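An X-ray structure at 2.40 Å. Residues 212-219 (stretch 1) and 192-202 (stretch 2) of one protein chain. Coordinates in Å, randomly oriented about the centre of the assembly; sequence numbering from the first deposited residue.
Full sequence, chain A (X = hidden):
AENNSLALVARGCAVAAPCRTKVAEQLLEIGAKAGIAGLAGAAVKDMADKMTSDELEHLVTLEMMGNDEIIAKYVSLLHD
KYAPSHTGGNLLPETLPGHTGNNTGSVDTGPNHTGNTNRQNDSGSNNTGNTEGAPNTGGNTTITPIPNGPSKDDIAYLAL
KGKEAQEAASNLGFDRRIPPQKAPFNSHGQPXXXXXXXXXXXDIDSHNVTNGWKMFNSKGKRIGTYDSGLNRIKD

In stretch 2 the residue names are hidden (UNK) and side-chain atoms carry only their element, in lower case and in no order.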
# COMPACT_ATOMS: atom_id res chain seq x y z
N GLY A 212 -1.44 13.09 10.84
CA GLY A 212 -2.18 11.90 11.23
C GLY A 212 -1.47 10.61 10.85
O GLY A 212 -0.35 10.63 10.37
N TRP A 213 -2.14 9.47 11.05
CA TRP A 213 -1.51 8.17 10.81
C TRP A 213 -2.43 7.21 10.08
O TRP A 213 -3.65 7.28 10.19
CB TRP A 213 -1.13 7.53 12.15
CG TRP A 213 -0.14 8.29 12.97
CD1 TRP A 213 -0.41 9.13 14.02
CD2 TRP A 213 1.29 8.26 12.85
NE1 TRP A 213 0.76 9.63 14.54
CE2 TRP A 213 1.81 9.11 13.84
CE3 TRP A 213 2.18 7.60 11.99
CZ2 TRP A 213 3.19 9.32 14.00
CZ3 TRP A 213 3.53 7.81 12.15
CH2 TRP A 213 4.03 8.66 13.15
N LYS A 214 -1.84 6.29 9.31
CA LYS A 214 -2.57 5.13 8.82
C LYS A 214 -2.07 3.96 9.64
O LYS A 214 -0.88 3.89 9.93
CB LYS A 214 -2.29 4.90 7.33
CG LYS A 214 -2.59 6.12 6.46
CD LYS A 214 -3.82 5.92 5.61
CE LYS A 214 -4.16 7.16 4.78
NZ LYS A 214 -5.22 8.00 5.41
N MSE A 215 -2.96 3.06 10.04
CA MSE A 215 -2.56 1.94 10.88
C MSE A 215 -2.82 0.62 10.20
O MSE A 215 -3.82 0.47 9.51
CB MSE A 215 -3.27 1.99 12.23
CG MSE A 215 -2.94 0.85 13.17
SE MSE A 215 -3.85 1.04 14.89
CE MSE A 215 -3.34 2.90 15.25
N PHE A 216 -1.92 -0.34 10.39
CA PHE A 216 -2.12 -1.68 9.84
C PHE A 216 -2.03 -2.71 10.96
O PHE A 216 -1.22 -2.57 11.89
CB PHE A 216 -1.08 -1.97 8.76
CG PHE A 216 -1.10 -1.00 7.62
CD1 PHE A 216 -1.75 -1.31 6.44
CD2 PHE A 216 -0.47 0.23 7.72
CE1 PHE A 216 -1.77 -0.42 5.38
CE2 PHE A 216 -0.48 1.12 6.67
CZ PHE A 216 -1.13 0.80 5.50
N ASN A 217 -2.84 -3.75 10.89
CA ASN A 217 -2.81 -4.74 11.97
C ASN A 217 -1.64 -5.71 11.88
O ASN A 217 -0.79 -5.58 10.99
CB ASN A 217 -4.15 -5.47 12.13
CG ASN A 217 -4.45 -6.43 11.00
OD1 ASN A 217 -3.62 -6.66 10.11
ND2 ASN A 217 -5.63 -7.02 11.04
N SER A 218 -1.60 -6.69 12.78
CA SER A 218 -0.45 -7.58 12.92
C SER A 218 -0.19 -8.35 11.63
O SER A 218 0.91 -8.86 11.42
CB SER A 218 -0.66 -8.56 14.08
OG SER A 218 -1.71 -9.46 13.79
N LYS A 219 -1.20 -8.43 10.77
CA LYS A 219 -1.03 -9.06 9.46
C LYS A 219 -0.91 -8.05 8.31
O LYS A 219 -0.92 -8.41 7.15
CB LYS A 219 -2.19 -10.03 9.18
CG LYS A 219 -2.10 -11.34 9.95
CD LYS A 219 -3.49 -11.93 10.19
CE LYS A 219 -3.44 -13.41 10.56
NZ LYS A 219 -2.57 -13.62 11.74
N UNK A 192 7.69 1.95 8.43
CA UNK A 192 6.54 1.53 9.18
C UNK A 192 7.02 1.45 10.63
O UNK A 192 8.16 1.05 10.88
c UNK A 192 4.98 0.31 7.60
c UNK A 192 5.68 -0.76 9.72
c UNK A 192 6.08 0.15 8.63
N UNK A 193 6.19 1.88 11.58
CA UNK A 193 6.57 1.85 12.99
C UNK A 193 5.75 0.82 13.79
O UNK A 193 4.53 0.78 13.71
c UNK A 193 8.64 4.48 13.29
c UNK A 193 7.32 4.27 12.90
c UNK A 193 6.81 5.00 11.84
c UNK A 193 7.60 5.93 11.18
c UNK A 193 9.42 5.41 12.63
c UNK A 193 6.47 3.25 13.61
c UNK A 193 8.90 6.14 11.58
N UNK A 194 6.46 0.00 14.56
CA UNK A 194 5.88 -1.20 15.16
C UNK A 194 5.59 -1.04 16.66
O UNK A 194 6.40 -0.51 17.42
c UNK A 194 4.44 -5.28 15.38
o UNK A 194 4.81 -7.49 16.20
c UNK A 194 6.62 -5.96 16.10
c UNK A 194 6.28 -3.72 15.28
c UNK A 194 5.29 -6.24 15.90
c UNK A 194 7.10 -4.71 15.79
c UNK A 194 6.83 -2.37 14.94
c UNK A 194 4.94 -4.02 15.08
N UNK A 195 4.42 -1.53 17.07
CA UNK A 195 3.93 -1.44 18.44
C UNK A 195 4.45 -2.60 19.23
O UNK A 195 4.48 -2.56 20.45
c UNK A 195 1.76 -0.68 19.45
o UNK A 195 2.47 0.10 20.12
c UNK A 195 2.41 -1.57 18.44
o UNK A 195 0.53 -0.73 19.57
N UNK A 196 4.82 -3.65 18.51
CA UNK A 196 4.84 -4.97 19.09
C UNK A 196 3.51 -5.65 18.81
O UNK A 196 3.36 -6.84 19.04
N UNK A 197 2.53 -4.88 18.31
CA UNK A 197 1.26 -5.45 17.86
C UNK A 197 0.87 -4.91 16.48
O UNK A 197 0.71 -5.66 15.52
c UNK A 197 -2.26 -5.64 19.60
c UNK A 197 -1.21 -5.78 18.49
c UNK A 197 0.15 -5.17 18.88
c UNK A 197 -3.65 -6.07 19.14
n UNK A 197 -3.70 -7.47 18.64
N UNK A 198 0.72 -3.58 16.40
CA UNK A 198 0.30 -2.91 15.17
C UNK A 198 1.37 -2.01 14.55
O UNK A 198 2.41 -1.74 15.17
c UNK A 198 -0.95 -2.07 15.44
c UNK A 198 -2.15 -2.92 15.74
n UNK A 198 -2.86 -2.60 16.81
o UNK A 198 -2.44 -3.87 15.01
N UNK A 199 1.09 -1.53 13.34
CA UNK A 199 2.02 -0.68 12.61
C UNK A 199 1.38 0.64 12.20
O UNK A 199 0.22 0.69 11.79
c UNK A 199 5.00 -4.25 11.96
c UNK A 199 4.16 -5.33 12.04
c UNK A 199 2.27 -3.90 11.68
o UNK A 199 4.67 -6.59 12.27
c UNK A 199 2.79 -5.16 11.90
c UNK A 199 2.53 -1.39 11.36
c UNK A 199 3.10 -2.78 11.60
c UNK A 199 4.48 -2.98 11.75
N UNK A 200 2.14 1.73 12.31
CA UNK A 200 1.67 3.01 11.80
C UNK A 200 2.67 3.60 10.81
O UNK A 200 3.86 3.31 10.89
c UNK A 200 2.65 4.15 13.81
c UNK A 200 1.42 4.02 12.92
c UNK A 200 2.48 5.14 14.93
c UNK A 200 0.23 3.63 13.77
N UNK A 201 2.16 4.38 9.86
CA UNK A 201 2.97 5.22 8.99
C UNK A 201 2.26 6.54 8.95
O UNK A 201 1.03 6.58 9.03
c UNK A 201 3.63 3.41 7.41
c UNK A 201 3.03 4.76 7.52
o UNK A 201 1.71 4.73 6.97
N UNK A 202 3.02 7.64 8.80
CA UNK A 202 2.45 8.98 8.71
C UNK A 202 1.50 9.13 7.53
O UNK A 202 1.80 8.68 6.42
c UNK A 202 4.49 7.68 8.81
c UNK A 202 4.77 8.95 8.10
c UNK A 202 3.68 9.87 8.51
O HOH W 1 -3.42 -6.56 14.99

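Position 192 carries three carbons, the first bearing the other two, and makes no contact with stretch 1: a beta-branched V192. At 193 one carbon leads to a ring of six carbons with no heteroatom. Its CA-to-CB bond points toward stretch 1, and a ring carbon lies 4.3 Å from CZ3 of W213; this is F193. Position 194 has the same ring plus an oxygen and stays out of contact, hence Y194. At 195 two carbons, the second carrying two oxygens and also out of reach, fit D195.

Position 196 has no side-chain atoms. Its phi of 93° and psi of -11° would jam a CB against the carbonyl of the preceding residue, so the turn itself calls for G196. Position 197 runs four carbons in a row to a nitrogen; what meets stretch 1 closely is its backbone, with O 3.4 Å from CA of S218. This is K197.

At 198 two carbons end in one oxygen and one nitrogen. The oxygen lies 3.2 Å from CA of N217, and a water bridges the remaining gap, donating to that oxygen and accepting from S218 N, 2.9 Å each; this is N198. Position 199 again has a six-carbon ring bearing an oxygen, with the ring edge near the carbonyls of F216, N217 and S218; this is Y199, whose CD2 sits 3.6 Å from N217 O.

Position 200 has four carbons forked at the first. The end carbon of the two-carbon arm lies over the W213 six-membered ring, 3.9 Å from its centroid, and the short-arm carbon is 3.9 Å from CE of M215, a selenomethionine: I200. At 201 one carbon carries a carbon and an oxygen, the latter 4.2 Å from F216 CE2, giving T201. At 202 three carbons close onto the backbone N, and the one bonded to N is 3.5 Å from W213 CZ3, which makes P202.

The contact rests on an antiparallel strand pair. Y199 N to F216 O (2.9 Å) and F216 N to Y199 O (2.8 Å) form one reciprocal pair of hydrogen bonds; T201 N to K214 O (3.1 Å) and K214 N to T201 O (2.9 Å) form the next. Side chains then alternate: M215 and I200 share one face, while K214, F216, Y199 and T201 share the other. The CA-to-CB bond of W213 points sideways but its ring end comes nearer, so one face takes I200 CD1 while CZ3 meets P202 CD. P202 has no amide hydrogen to donate, and it sits in a non-hydrogen-bonded pair with W213, where none is needed.

Stretch 2 (192-202) VFYDGKNYITP
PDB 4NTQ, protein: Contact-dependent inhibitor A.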